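Local structure of 6-phosphogluconate dehydrogenase, NAD-binding (6SMT) at residues B[68-78]-B[95-106]; B[135-146]-B[159-169]. The protein is an S-enantioselective imine reductase that binds NADPH and probably uses it to reduce imines to amines. All coordinates share one frame; numbering follows the deposited sequence.

Both interactions belong to the Rossmann-type NADPH-binding domain and share one mixed beta sheet. Interaction 1 comes first along the chain, and both of its segments precede those of interaction 2. Each joins two neighbouring parallel strands linked by a helix: strands 69-72 and 95-98 through helix 77-87 in interaction 1, then strands 139-143 and 161-164 through helix 146-156 in interaction 2. Strand 120-126 lies between the two pairs, and 161-164 is the outermost strand on that side within the chain. The centres are 13 Å apart. The pairs still meet through Ile-97 with Phe-142 and Leu-99 with Ile-140. Interaction 1 carries cofactor contacts at its strand ends, whereas interaction 2 builds the sheet edge.

Interaction 1: B[68-78]-B[95-106]; sequences DLALVNVVDHD and TVIGLSSDTPDR. With NDP (NADPH dihydro-nicotinamide-adenine-dinucleotide phosphate), chain L.
Ser-100 ties the two strand ends together through its hydroxyl. Its OG donates to Val-72 O at 2.9 Å and accepts from Val-74 N at 2.8 Å, the latter bond almost straight at 176°. Val-72 O is gripped twice, because Leu-99 N reaches it from the opposite face of its carbonyl plane. Asn-73 ND2 donates to Leu-99 O at 2.8 Å. Its CG stands anti to the backbone N (chi1 -176°), which carries the amide across to segment 95-106. The same ND2 makes a weak bond to O4D of the NADPH. Ser-101 N holds the ribose hydroxyl O3D at 2.9 Å.

A second cluster lies where the helices begin. Asp-102 OD2 uses its anti lone pair to accept from His-77 N at 2.9 Å. Its OD1 takes Thr-103 N. The Asp-102 carboxylate and the His-77 ring stand nearly perpendicular, 82° apart. Water 3 meets His-77 NE2 at the ring edge and also takes Ser-100 N; His-77 ND1 bonds Thr-110. Arg-106 bends at chi2 and chi3, and its NH1 and NH2 form an end-on salt bridge, both to Asp-78 OD1, with NH2 at 2.7 Å. The oxygen lies in the guanidinium plane.

Behind these groups, strands 69-72 and 95-98 run parallel. Leu-69 CD1 meets Ile-97 CD1 at 3.7 Å, and Leu-71 lies beside Ile-97, pointing the same way. On the other face Val-72 CG2 touches Val-96 CG1. Leu-25 of helix 20-31 packs on Asn-73 and Leu-99. Ser-246 and His-250 of the second subunit pack near the helix starts. The whole is a beta-alpha-beta unit of a Rossmann fold, with the NADPH bound at the C-terminal ends of its parallel strands.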
loop_
_atom_site.group_PDB
_atom_site.type_symbol
_atom_site.label_atom_id
_atom_site.label_comp_id
_atom_site.label_asym_id
_atom_site.label_seq_id
_atom_site.Cartn_x
_atom_site.Cartn_y
_atom_site.Cartn_z
ATOM N N ASP B 68 -35.324 -5.118 16.575
ATOM C CA ASP B 68 -35.118 -3.726 17.044
ATOM C C ASP B 68 -34.054 -3.024 16.201
ATOM O O ASP B 68 -34.135 -1.796 16.076
ATOM C CB ASP B 68 -34.689 -3.709 18.494
ATOM C CG ASP B 68 -35.767 -4.218 19.447
ATOM O OD1 ASP B 68 -36.939 -4.103 19.086
ATOM O OD2 ASP B 68 -35.380 -4.625 20.520
ATOM N N LEU B 69 -33.195 -3.774 15.530
ATOM C CA LEU B 69 -31.990 -3.262 14.825
ATOM C C LEU B 69 -31.872 -3.978 13.528
ATOM O O LEU B 69 -31.894 -5.212 13.537
ATOM C CB LEU B 69 -30.772 -3.519 15.709
ATOM C CG LEU B 69 -29.430 -3.106 15.142
ATOM C CD1 LEU B 69 -29.373 -1.592 14.981
ATOM C CD2 LEU B 69 -28.289 -3.534 16.038
ATOM N N ALA B 70 -31.713 -3.260 12.431
ATOM C CA ALA B 70 -31.560 -3.800 11.089
ATOM C C ALA B 70 -30.224 -3.326 10.476
ATOM O O ALA B 70 -29.989 -2.122 10.519
ATOM C CB ALA B 70 -32.666 -3.453 10.152
ATOM N N LEU B 71 -29.394 -4.262 10.039
ATOM C CA LEU B 71 -28.134 -3.945 9.353
ATOM C C LEU B 71 -28.328 -4.162 7.874
ATOM O O LEU B 71 -28.823 -5.273 7.484
ATOM C CB LEU B 71 -27.005 -4.850 9.854
ATOM C CG LEU B 71 -26.874 -4.945 11.353
ATOM C CD1 LEU B 71 -25.676 -5.830 11.716
ATOM C CD2 LEU B 71 -26.758 -3.609 12.030
ATOM N N VAL B 72 -27.997 -3.205 7.013
ATOM C CA VAL B 72 -28.154 -3.333 5.560
ATOM C C VAL B 72 -26.776 -3.398 4.889
ATOM O O VAL B 72 -26.036 -2.430 4.924
ATOM C CB VAL B 72 -29.030 -2.236 4.964
ATOM C CG1 VAL B 72 -29.317 -2.581 3.540
ATOM C CG2 VAL B 72 -30.305 -1.980 5.783
ATOM N N ASN B 73 -26.410 -4.581 4.414
ATOM C CA ASN B 73 -25.038 -4.880 3.951
ATOM C C ASN B 73 -25.095 -5.358 2.514
ATOM O O ASN B 73 -25.141 -6.590 2.291
ATOM C CB ASN B 73 -24.364 -5.841 4.908
ATOM C CG ASN B 73 -22.924 -6.134 4.554
ATOM O OD1 ASN B 73 -22.602 -7.271 4.181
ATOM N ND2 ASN B 73 -22.067 -5.105 4.600
ATOM N N VAL B 74 -25.147 -4.437 1.572
ATOM C CA VAL B 74 -25.300 -4.725 0.145
ATOM C C VAL B 74 -24.304 -3.876 -0.641
ATOM O O VAL B 74 -23.553 -3.095 -0.061
ATOM C CB VAL B 74 -26.759 -4.537 -0.284
ATOM C CG1 VAL B 74 -27.665 -5.580 0.338
ATOM C CG2 VAL B 74 -27.241 -3.145 -0.008
ATOM N N VAL B 75 -24.330 -3.991 -1.949
ATOM C CA VAL B 75 -23.225 -3.437 -2.778
ATOM C C VAL B 75 -23.143 -1.929 -2.644
ATOM O O VAL B 75 -22.028 -1.444 -2.510
ATOM C CB VAL B 75 -23.357 -3.881 -4.233
ATOM C CG1 VAL B 75 -24.611 -3.336 -4.885
ATOM C CG2 VAL B 75 -22.097 -3.440 -5.004
ATOM N N ASP B 76 -24.238 -1.175 -2.648
ATOM C CA ASP B 76 -24.183 0.280 -2.608
ATOM C C ASP B 76 -25.485 0.852 -2.080
ATOM O O ASP B 76 -26.404 0.087 -1.721
ATOM C CB ASP B 76 -23.841 0.845 -3.990
ATOM C CG ASP B 76 -24.916 0.585 -5.074
ATOM O OD1 ASP B 76 -26.010 0.154 -4.797
ATOM O OD2 ASP B 76 -24.591 0.746 -6.346
ATOM N N HIS B 77 -25.601 2.192 -1.991
ATOM C CA HIS B 77 -26.799 2.853 -1.460
ATOM C C HIS B 77 -27.934 2.848 -2.490
ATOM O O HIS B 77 -29.030 2.981 -2.012
ATOM C CB HIS B 77 -26.504 4.190 -0.809
ATOM C CG HIS B 77 -26.013 4.008 0.587
ATOM N ND1 HIS B 77 -26.732 4.495 1.683
ATOM C CD2 HIS B 77 -24.978 3.264 1.113
ATOM C CE1 HIS B 77 -26.121 4.137 2.826
ATOM N NE2 HIS B 77 -25.023 3.382 2.501
ATOM N N ASP B 78 -27.689 2.629 -3.775
ATOM C CA ASP B 78 -28.878 2.423 -4.652
ATOM C C ASP B 78 -29.597 1.136 -4.204
ATOM O O ASP B 78 -30.853 1.133 -4.061
ATOM C CB ASP B 78 -28.521 2.355 -6.123
ATOM C CG ASP B 78 -28.200 3.734 -6.707
ATOM O OD1 ASP B 78 -28.668 4.737 -6.202
ATOM O OD2 ASP B 78 -27.610 3.717 -7.738
ATOM N N THR B 95 -34.240 0.929 14.565
ATOM C CA THR B 95 -32.937 1.502 14.146
ATOM C C THR B 95 -32.443 0.758 12.939
ATOM O O THR B 95 -32.417 -0.476 12.935
ATOM C CB THR B 95 -31.893 1.358 15.263
ATOM O OG1 THR B 95 -32.392 2.129 16.370
ATOM C CG2 THR B 95 -30.546 1.946 14.843
ATOM N N VAL B 96 -32.020 1.475 11.901
ATOM C CA VAL B 96 -31.432 0.877 10.689
ATOM C C VAL B 96 -29.982 1.355 10.672
ATOM O O VAL B 96 -29.710 2.552 10.913
ATOM C CB VAL B 96 -32.126 1.399 9.428
ATOM C CG1 VAL B 96 -31.396 0.972 8.180
ATOM C CG2 VAL B 96 -33.580 0.920 9.423
ATOM N N ILE B 97 -29.040 0.442 10.436
ATOM C CA ILE B 97 -27.629 0.819 10.248
ATOM C C ILE B 97 -27.249 0.423 8.843
ATOM O O ILE B 97 -27.251 -0.769 8.476
ATOM C CB ILE B 97 -26.707 0.182 11.292
ATOM C CG1 ILE B 97 -27.184 0.579 12.687
ATOM C CG2 ILE B 97 -25.275 0.567 11.030
ATOM C CD1 ILE B 97 -26.289 0.051 13.813
ATOM N N GLY B 98 -26.809 1.389 8.052
ATOM C CA GLY B 98 -26.290 1.134 6.722
ATOM C C GLY B 98 -24.866 0.666 6.871
ATOM O O GLY B 98 -24.089 1.332 7.549
ATOM N N LEU B 99 -24.530 -0.449 6.281
ATOM C CA LEU B 99 -23.151 -0.987 6.256
ATOM C C LEU B 99 -22.808 -1.272 4.818
ATOM O O LEU B 99 -22.223 -2.335 4.501
ATOM C CB LEU B 99 -23.040 -2.246 7.157
ATOM C CG LEU B 99 -23.253 -1.993 8.613
ATOM C CD1 LEU B 99 -23.248 -3.351 9.346
ATOM C CD2 LEU B 99 -22.228 -1.076 9.226
ATOM N N SER B 100 -23.086 -0.396 3.897
ATOM C CA SER B 100 -22.900 -0.580 2.460
ATOM C C SER B 100 -22.064 0.570 1.931
ATOM O O SER B 100 -22.477 1.750 2.090
ATOM C CB SER B 100 -24.271 -0.635 1.752
ATOM O OG SER B 100 -25.070 -1.706 2.327
ATOM N N SER B 101 -20.911 0.316 1.343
ATOM C CA SER B 101 -19.960 1.404 1.056
ATOM C C SER B 101 -20.469 2.346 -0.032
ATOM O O SER B 101 -20.815 1.847 -1.127
ATOM C CB SER B 101 -18.613 0.733 0.690
ATOM O OG SER B 101 -17.629 1.766 0.517
ATOM N N ASP B 102 -20.525 3.628 0.227
ATOM C CA ASP B 102 -20.934 4.639 -0.740
ATOM C C ASP B 102 -20.521 6.005 -0.185
ATOM O O ASP B 102 -19.810 6.084 0.836
ATOM C CB ASP B 102 -22.456 4.562 -1.008
ATOM C CG ASP B 102 -22.902 4.919 -2.409
ATOM O OD1 ASP B 102 -22.314 5.885 -2.999
ATOM O OD2 ASP B 102 -23.861 4.263 -2.935
ATOM N N THR B 103 -20.885 7.090 -0.920
ATOM C CA THR B 103 -20.366 8.422 -0.586
ATOM C C THR B 103 -21.057 9.024 0.626
ATOM O O THR B 103 -22.135 8.607 1.080
ATOM C CB THR B 103 -20.565 9.358 -1.749
ATOM O OG1 THR B 103 -21.983 9.555 -1.901
ATOM C CG2 THR B 103 -19.963 8.790 -2.999
ATOM N N PRO B 104 -20.414 10.023 1.252
ATOM C CA PRO B 104 -21.041 10.722 2.348
ATOM C C PRO B 104 -22.447 11.254 2.032
ATOM O O PRO B 104 -23.330 11.157 2.858
ATOM C CB PRO B 104 -20.025 11.837 2.661
ATOM C CG PRO B 104 -18.716 11.212 2.240
ATOM C CD PRO B 104 -18.999 10.373 1.040
ATOM N N ASP B 105 -22.614 11.809 0.816
ATOM C CA ASP B 105 -23.953 12.341 0.546
ATOM C C ASP B 105 -24.952 11.196 0.423
ATOM O O ASP B 105 -26.130 11.462 0.751
ATOM C CB ASP B 105 -23.950 13.178 -0.727
ATOM C CG ASP B 105 -23.516 14.619 -0.462
ATOM O OD1 ASP B 105 -23.465 15.114 0.726
ATOM O OD2 ASP B 105 -23.267 15.305 -1.445
ATOM N N ARG B 106 -24.600 9.976 -0.024
ATOM C CA ARG B 106 -25.545 8.857 -0.060
ATOM C C ARG B 106 -25.878 8.430 1.379
ATOM O O ARG B 106 -26.985 8.017 1.641
ATOM C CB ARG B 106 -25.056 7.714 -0.916
ATOM C CG ARG B 106 -25.009 8.092 -2.392
ATOM C CD ARG B 106 -26.281 8.654 -2.999
ATOM N NE ARG B 106 -27.312 7.661 -2.934
ATOM C CZ ARG B 106 -27.674 6.826 -3.898
ATOM N NH1 ARG B 106 -27.059 6.917 -5.047
ATOM N NH2 ARG B 106 -28.554 5.852 -3.697
HETATM P PA NDP L . -21.377 -7.078 -2.554
HETATM O O1A NDP L . -20.806 -5.704 -2.364
HETATM O O2A NDP L . -20.958 -7.912 -3.724
HETATM O O5B NDP L . -22.957 -6.972 -2.491
HETATM C C5B NDP L . -23.698 -8.194 -2.666
HETATM C C4B NDP L . -24.993 -8.076 -1.903
HETATM O O4B NDP L . -25.783 -6.954 -2.392
HETATM C C3B NDP L . -25.887 -9.317 -2.097
HETATM O O3B NDP L . -26.667 -9.563 -0.943
HETATM C C2B NDP L . -26.757 -8.871 -3.253
HETATM O O2B NDP L . -28.015 -9.515 -3.425
HETATM C C1B NDP L . -27.046 -7.459 -2.785
HETATM N N9A NDP L . -27.593 -6.581 -3.813
HETATM C C8A NDP L . -26.966 -6.080 -4.930
HETATM N N7A NDP L . -27.744 -5.297 -5.640
HETATM C C5A NDP L . -28.957 -5.285 -4.971
HETATM C C6A NDP L . -30.216 -4.685 -5.232
HETATM N N6A NDP L . -30.446 -3.846 -6.237
HETATM N N1A NDP L . -31.208 -4.926 -4.347
HETATM C C2A NDP L . -30.989 -5.722 -3.298
HETATM N N3A NDP L . -29.860 -6.359 -2.968
HETATM C C4A NDP L . -28.889 -6.115 -3.856
HETATM O O3 NDP L . -21.148 -8.028 -1.283
HETATM P PN NDP L . -20.266 -8.108 0.001
HETATM O O1N NDP L . -20.952 -8.995 0.940
HETATM O O2N NDP L . -18.873 -8.449 -0.389
HETATM O O5D NDP L . -20.186 -6.604 0.565
HETATM C C5D NDP L . -21.342 -5.961 1.089
HETATM C C4D NDP L . -20.920 -4.563 1.470
HETATM O O4D NDP L . -19.930 -4.676 2.525
HETATM C C3D NDP L . -20.295 -3.712 0.356
HETATM O O3D NDP L . -20.743 -2.363 0.377
HETATM C C2D NDP L . -18.813 -3.778 0.682
HETATM O O2D NDP L . -18.034 -2.675 0.228
HETATM C C1D NDP L . -18.783 -3.894 2.183
HETATM N N1N NDP L . -17.592 -4.590 2.709
HETATM C C2N NDP L . -17.260 -5.838 2.252
HETATM C C3N NDP L . -16.128 -6.463 2.653
HETATM C C7N NDP L . -15.744 -7.803 2.166
HETATM O O7N NDP L . -14.647 -8.241 2.580
HETATM N N7N NDP L . -16.523 -8.515 1.369
HETATM C C4N NDP L . -15.213 -5.803 3.562
HETATM C C5N NDP L . -15.639 -4.513 4.064
HETATM C C6N NDP L . -16.774 -3.968 3.685
HETATM P P2B NDP L . -28.009 -10.940 -4.209
HETATM O O1X NDP L . -29.520 -11.166 -4.517
HETATM O O2X NDP L . -27.216 -10.723 -5.495
HETATM O O3X NDP L . -27.396 -11.991 -3.374
HETATM O O HOH W 1 -34.162 0.104 17.864
HETATM O O HOH W 2 -19.695 -0.213 -3.033
HETATM O O HOH W 3 -23.568 2.496 4.645
HETATM O O HOH W 4 -25.369 3.865 -5.070
#

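Interaction 2: B[135-146]-B[159-169]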
loop_
_atom_site.group_PDB
_atom_site.type_symbol
_atom_site.label_atom_id
_atom_site.label_comp_id
_atom_site.label_asym_id
_atom_site.label_seq_id
_atom_site.Cartn_x
_atom_site.Cartn_y
_atom_site.Cartn_z
ATOM N N THR B 135 -14.220 -10.819 15.659
ATOM C CA THR B 135 -12.905 -10.820 16.354
ATOM C C THR B 135 -12.464 -9.398 16.654
ATOM O O THR B 135 -12.911 -8.400 15.989
ATOM C CB THR B 135 -11.813 -11.593 15.600
ATOM O OG1 THR B 135 -11.208 -10.751 14.608
ATOM C CG2 THR B 135 -12.305 -12.873 14.944
ATOM N N ARG B 136 -11.458 -9.259 17.518
ATOM C CA ARG B 136 -10.847 -7.955 17.776
ATOM C C ARG B 136 -10.030 -7.430 16.601
ATOM O O ARG B 136 -9.683 -6.251 16.613
ATOM C CB ARG B 136 -10.001 -8.065 19.037
ATOM C CG ARG B 136 -10.823 -8.468 20.255
ATOM C CD ARG B 136 -11.850 -7.468 20.746
ATOM N NE ARG B 136 -13.119 -7.731 20.118
ATOM C CZ ARG B 136 -14.087 -6.824 19.977
ATOM N NH1 ARG B 136 -13.974 -5.601 20.495
ATOM N NH2 ARG B 136 -15.177 -7.201 19.356
ATOM N N GLY B 137 -9.824 -8.202 15.555
ATOM C CA GLY B 137 -9.161 -7.727 14.334
ATOM C C GLY B 137 -10.091 -6.981 13.394
ATOM O O GLY B 137 -9.551 -6.480 12.388
ATOM N N ALA B 138 -11.383 -7.011 13.666
ATOM C CA ALA B 138 -12.278 -6.197 12.820
ATOM C C ALA B 138 -12.352 -4.794 13.313
ATOM O O ALA B 138 -12.249 -4.516 14.517
ATOM C CB ALA B 138 -13.669 -6.813 12.767
ATOM N N SER B 139 -12.688 -3.889 12.387
ATOM C CA SER B 139 -12.929 -2.474 12.716
ATOM C C SER B 139 -14.120 -1.982 11.927
ATOM O O SER B 139 -14.131 -2.127 10.708
ATOM C CB SER B 139 -11.720 -1.635 12.411
ATOM O OG SER B 139 -11.998 -0.236 12.561
ATOM N N ILE B 140 -15.072 -1.353 12.625
ATOM C CA ILE B 140 -16.281 -0.775 11.998
ATOM C C ILE B 140 -16.376 0.645 12.525
ATOM O O ILE B 140 -16.307 0.903 13.755
ATOM C CB ILE B 140 -17.540 -1.613 12.242
ATOM C CG1 ILE B 140 -17.320 -3.088 11.922
ATOM C CG2 ILE B 140 -18.661 -1.004 11.397
ATOM C CD1 ILE B 140 -18.518 -3.941 12.224
ATOM N N LEU B 141 -16.550 1.594 11.611
ATOM C CA LEU B 141 -16.724 3.024 11.939
ATOM C C LEU B 141 -18.205 3.368 11.861
ATOM O O LEU B 141 -18.934 2.842 10.964
ATOM C CB LEU B 141 -15.967 3.907 10.934
ATOM C CG LEU B 141 -14.569 3.477 10.646
ATOM C CD1 LEU B 141 -13.939 4.485 9.696
ATOM C CD2 LEU B 141 -13.757 3.391 11.877
ATOM N N PHE B 142 -18.665 4.306 12.694
ATOM C CA PHE B 142 -20.090 4.667 12.723
ATOM C C PHE B 142 -20.204 6.156 12.844
ATOM O O PHE B 142 -19.404 6.836 13.443
ATOM C CB PHE B 142 -20.800 4.057 13.950
ATOM C CG PHE B 142 -20.844 2.552 13.942
ATOM C CD1 PHE B 142 -19.770 1.845 14.440
ATOM C CD2 PHE B 142 -21.925 1.861 13.458
ATOM C CE1 PHE B 142 -19.736 0.470 14.385
ATOM C CE2 PHE B 142 -21.913 0.463 13.454
ATOM C CZ PHE B 142 -20.835 -0.205 13.940
ATOM N N ALA B 143 -21.314 6.655 12.295
ATOM C CA ALA B 143 -21.669 8.090 12.338
ATOM C C ALA B 143 -23.184 8.262 12.485
ATOM O O ALA B 143 -23.968 7.465 11.968
ATOM C CB ALA B 143 -21.170 8.837 11.120
ATOM N N GLY B 144 -23.561 9.318 13.197
ATOM C CA GLY B 144 -24.957 9.616 13.512
ATOM C C GLY B 144 -25.096 9.914 14.990
ATOM O O GLY B 144 -24.088 10.143 15.665
ATOM N N PRO B 145 -26.327 9.957 15.495
ATOM C CA PRO B 145 -26.468 10.401 16.894
ATOM C C PRO B 145 -25.691 9.554 17.883
ATOM O O PRO B 145 -25.834 8.352 17.876
ATOM C CB PRO B 145 -27.972 10.253 17.072
ATOM C CG PRO B 145 -28.531 10.490 15.719
ATOM C CD PRO B 145 -27.564 9.809 14.759
ATOM N N GLN B 146 -24.906 10.185 18.751
ATOM C CA GLN B 146 -24.060 9.479 19.734
ATOM C C GLN B 146 -24.881 8.590 20.624
ATOM O O GLN B 146 -24.529 7.422 20.827
ATOM C CB GLN B 146 -23.187 10.408 20.562
ATOM C CG GLN B 146 -22.122 9.634 21.327
ATOM C CD GLN B 146 -21.148 10.555 22.045
ATOM O OE1 GLN B 146 -21.346 11.787 22.073
ATOM N NE2 GLN B 146 -20.134 9.959 22.657
ATOM N N LEU B 159 -19.272 -7.625 16.794
ATOM C CA LEU B 159 -18.768 -7.741 15.398
ATOM C C LEU B 159 -17.291 -7.385 15.307
ATOM O O LEU B 159 -16.604 -7.820 14.355
ATOM C CB LEU B 159 -19.567 -6.771 14.545
ATOM C CG LEU B 159 -21.068 -7.001 14.449
ATOM C CD1 LEU B 159 -21.697 -5.867 13.709
ATOM C CD2 LEU B 159 -21.276 -8.421 13.867
ATOM N N GLY B 160 -16.788 -6.589 16.246
ATOM C CA GLY B 160 -15.435 -6.040 16.080
ATOM C C GLY B 160 -15.190 -4.828 16.950
ATOM O O GLY B 160 -16.020 -4.497 17.799
ATOM N N GLN B 161 -14.052 -4.213 16.818
ATOM C CA GLN B 161 -13.749 -2.938 17.444
ATOM C C GLN B 161 -14.512 -1.826 16.737
ATOM O O GLN B 161 -14.598 -1.858 15.490
ATOM C CB GLN B 161 -12.251 -2.603 17.405
ATOM C CG GLN B 161 -11.455 -3.702 18.093
ATOM C CD GLN B 161 -10.094 -3.278 18.563
ATOM O OE1 GLN B 161 -9.972 -2.290 19.305
ATOM N NE2 GLN B 161 -9.111 -4.095 18.224
ATOM N N LEU B 162 -15.212 -1.032 17.518
ATOM C CA LEU B 162 -16.093 0.014 16.989
ATOM C C LEU B 162 -15.538 1.390 17.234
ATOM O O LEU B 162 -14.898 1.680 18.290
ATOM C CB LEU B 162 -17.461 -0.116 17.656
ATOM C CG LEU B 162 -18.060 -1.494 17.804
ATOM C CD1 LEU B 162 -19.384 -1.319 18.527
ATOM C CD2 LEU B 162 -18.204 -2.227 16.499
ATOM N N THR B 163 -15.705 2.289 16.271
ATOM C CA THR B 163 -15.314 3.695 16.451
ATOM C C THR B 163 -16.453 4.589 15.998
ATOM O O THR B 163 -16.829 4.456 14.821
ATOM C CB THR B 163 -14.066 4.119 15.641
ATOM O OG1 THR B 163 -12.999 3.217 15.955
ATOM C CG2 THR B 163 -13.631 5.532 15.994
ATOM N N TRP B 164 -16.963 5.439 16.887
ATOM C CA TRP B 164 -17.926 6.482 16.515
ATOM C C TRP B 164 -17.144 7.703 16.121
ATOM O O TRP B 164 -16.335 8.232 16.922
ATOM C CB TRP B 164 -18.941 6.681 17.642
ATOM C CG TRP B 164 -19.900 7.798 17.361
ATOM C CD1 TRP B 164 -21.056 7.652 16.680
ATOM C CD2 TRP B 164 -19.827 9.154 17.807
ATOM N NE1 TRP B 164 -21.730 8.834 16.656
ATOM C CE2 TRP B 164 -21.001 9.779 17.362
ATOM C CE3 TRP B 164 -18.884 9.868 18.540
ATOM C CZ2 TRP B 164 -21.289 11.119 17.643
ATOM C CZ3 TRP B 164 -19.129 11.218 18.751
ATOM C CH2 TRP B 164 -20.294 11.826 18.273
ATOM N N VAL B 165 -17.392 8.208 14.890
ATOM C CA VAL B 165 -16.568 9.318 14.351
ATOM C C VAL B 165 -17.305 10.632 14.329
ATOM O O VAL B 165 -16.709 11.640 13.898
ATOM C CB VAL B 165 -15.969 8.953 12.968
ATOM C CG1 VAL B 165 -15.100 7.734 13.092
ATOM C CG2 VAL B 165 -17.034 8.748 11.905
ATOM N N GLY B 166 -18.550 10.713 14.739
ATOM C CA GLY B 166 -19.238 11.991 14.833
ATOM C C GLY B 166 -20.693 11.963 14.461
ATOM O O GLY B 166 -21.245 10.934 14.030
ATOM N N GLU B 167 -21.351 13.095 14.670
ATOM C CA GLU B 167 -22.773 13.190 14.566
ATOM C C GLU B 167 -23.219 13.299 13.104
ATOM O O GLU B 167 -24.357 12.882 12.782
ATOM C CB GLU B 167 -23.277 14.469 15.283
ATOM C CG GLU B 167 -23.177 14.396 16.803
ATOM C CD GLU B 167 -24.348 13.630 17.400
ATOM O OE1 GLU B 167 -25.462 13.754 16.841
ATOM O OE2 GLU B 167 -24.177 12.986 18.448
ATOM N N ASP B 168 -22.381 13.834 12.241
ATOM C CA ASP B 168 -22.801 13.957 10.827
ATOM C C ASP B 168 -22.930 12.567 10.203
ATOM O O ASP B 168 -21.927 11.833 10.168
ATOM C CB ASP B 168 -21.778 14.788 10.067
ATOM C CG ASP B 168 -21.788 14.741 8.549
ATOM O OD1 ASP B 168 -22.743 14.335 7.930
ATOM O OD2 ASP B 168 -20.688 15.050 7.921
ATOM N N HIS B 169 -24.095 12.216 9.687
ATOM C CA HIS B 169 -24.366 10.871 9.191
ATOM C C HIS B 169 -23.438 10.525 8.021
ATOM O O HIS B 169 -23.351 9.339 7.759
ATOM C CB HIS B 169 -25.800 10.715 8.740
ATOM C CG HIS B 169 -26.794 10.493 9.827
ATOM N ND1 HIS B 169 -27.722 11.445 10.196
ATOM C CD2 HIS B 169 -27.054 9.365 10.520
ATOM C CE1 HIS B 169 -28.496 10.855 11.133
ATOM N NE2 HIS B 169 -28.093 9.621 11.349
HETATM O O HOH W 5 -16.087 -3.808 20.494
HETATM O O HOH W 6 -12.987 0.728 14.892
HETATM O O HOH W 7 -22.594 13.818 20.497
#
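Ile-140 and Phe-142 pair with Leu-162 and Trp-164 in parallel strands 139-143 and 161-164, joined through helix 146-156 as a beta-alpha-beta unit. Backbone bonds run from Gln-161 N to Ala-138 O through to Gly-144 N and Gly-166 O.

Apolar contacts gather on the face of Ile-140 and Phe-142. Ile-140 CD1 meets Leu-159 CB at 3.8 Å. Phe-142 presents its ring edge to Leu-162 CD2, its CE1 lying 3.8 Å from that methyl. Phe-149 of helix 146-156 meets the rings of Phe-142 and Trp-164. On the other face Leu-141 CD2 lies alongside Thr-163 CB, and His-210 of the second subunit packs on both residues.

Polar groups bind the strands along their length and at both ends. Gln-161 NE2 donates to Arg-136 O at 2.8 Å, nearly straight at 177° and on a lone pair in the carbonyl plane. Water 5 bridges Arg-136 NH1 and Gly-160 O. Water 6 joins Ser-139 OG, Thr-163 OG1 and, weakly, Gln-161 O. At the far end Glu-167 OE2 accepts from Gln-146 N at 2.9 Å, from above the carboxylate plane.

Rings and glycines meet at that same end. Gly-144 CA makes a CH-pi contact over the His-169 ring. Outside the segments, His-169 NE2 bonds Tyr-121 O and Arg-136 NH2 bonds Asp-157 O. The extended Gln-146 side chain stacks its amide on the Trp-164 indole, with planes 10° apart. Gly-166 N lies over the opposite face. Trp-164 swings its indole away from its own backbone N (chi1 176°), which brings NE1 to Gly-144 O at 2.9 Å, the oxygen in the ring plane.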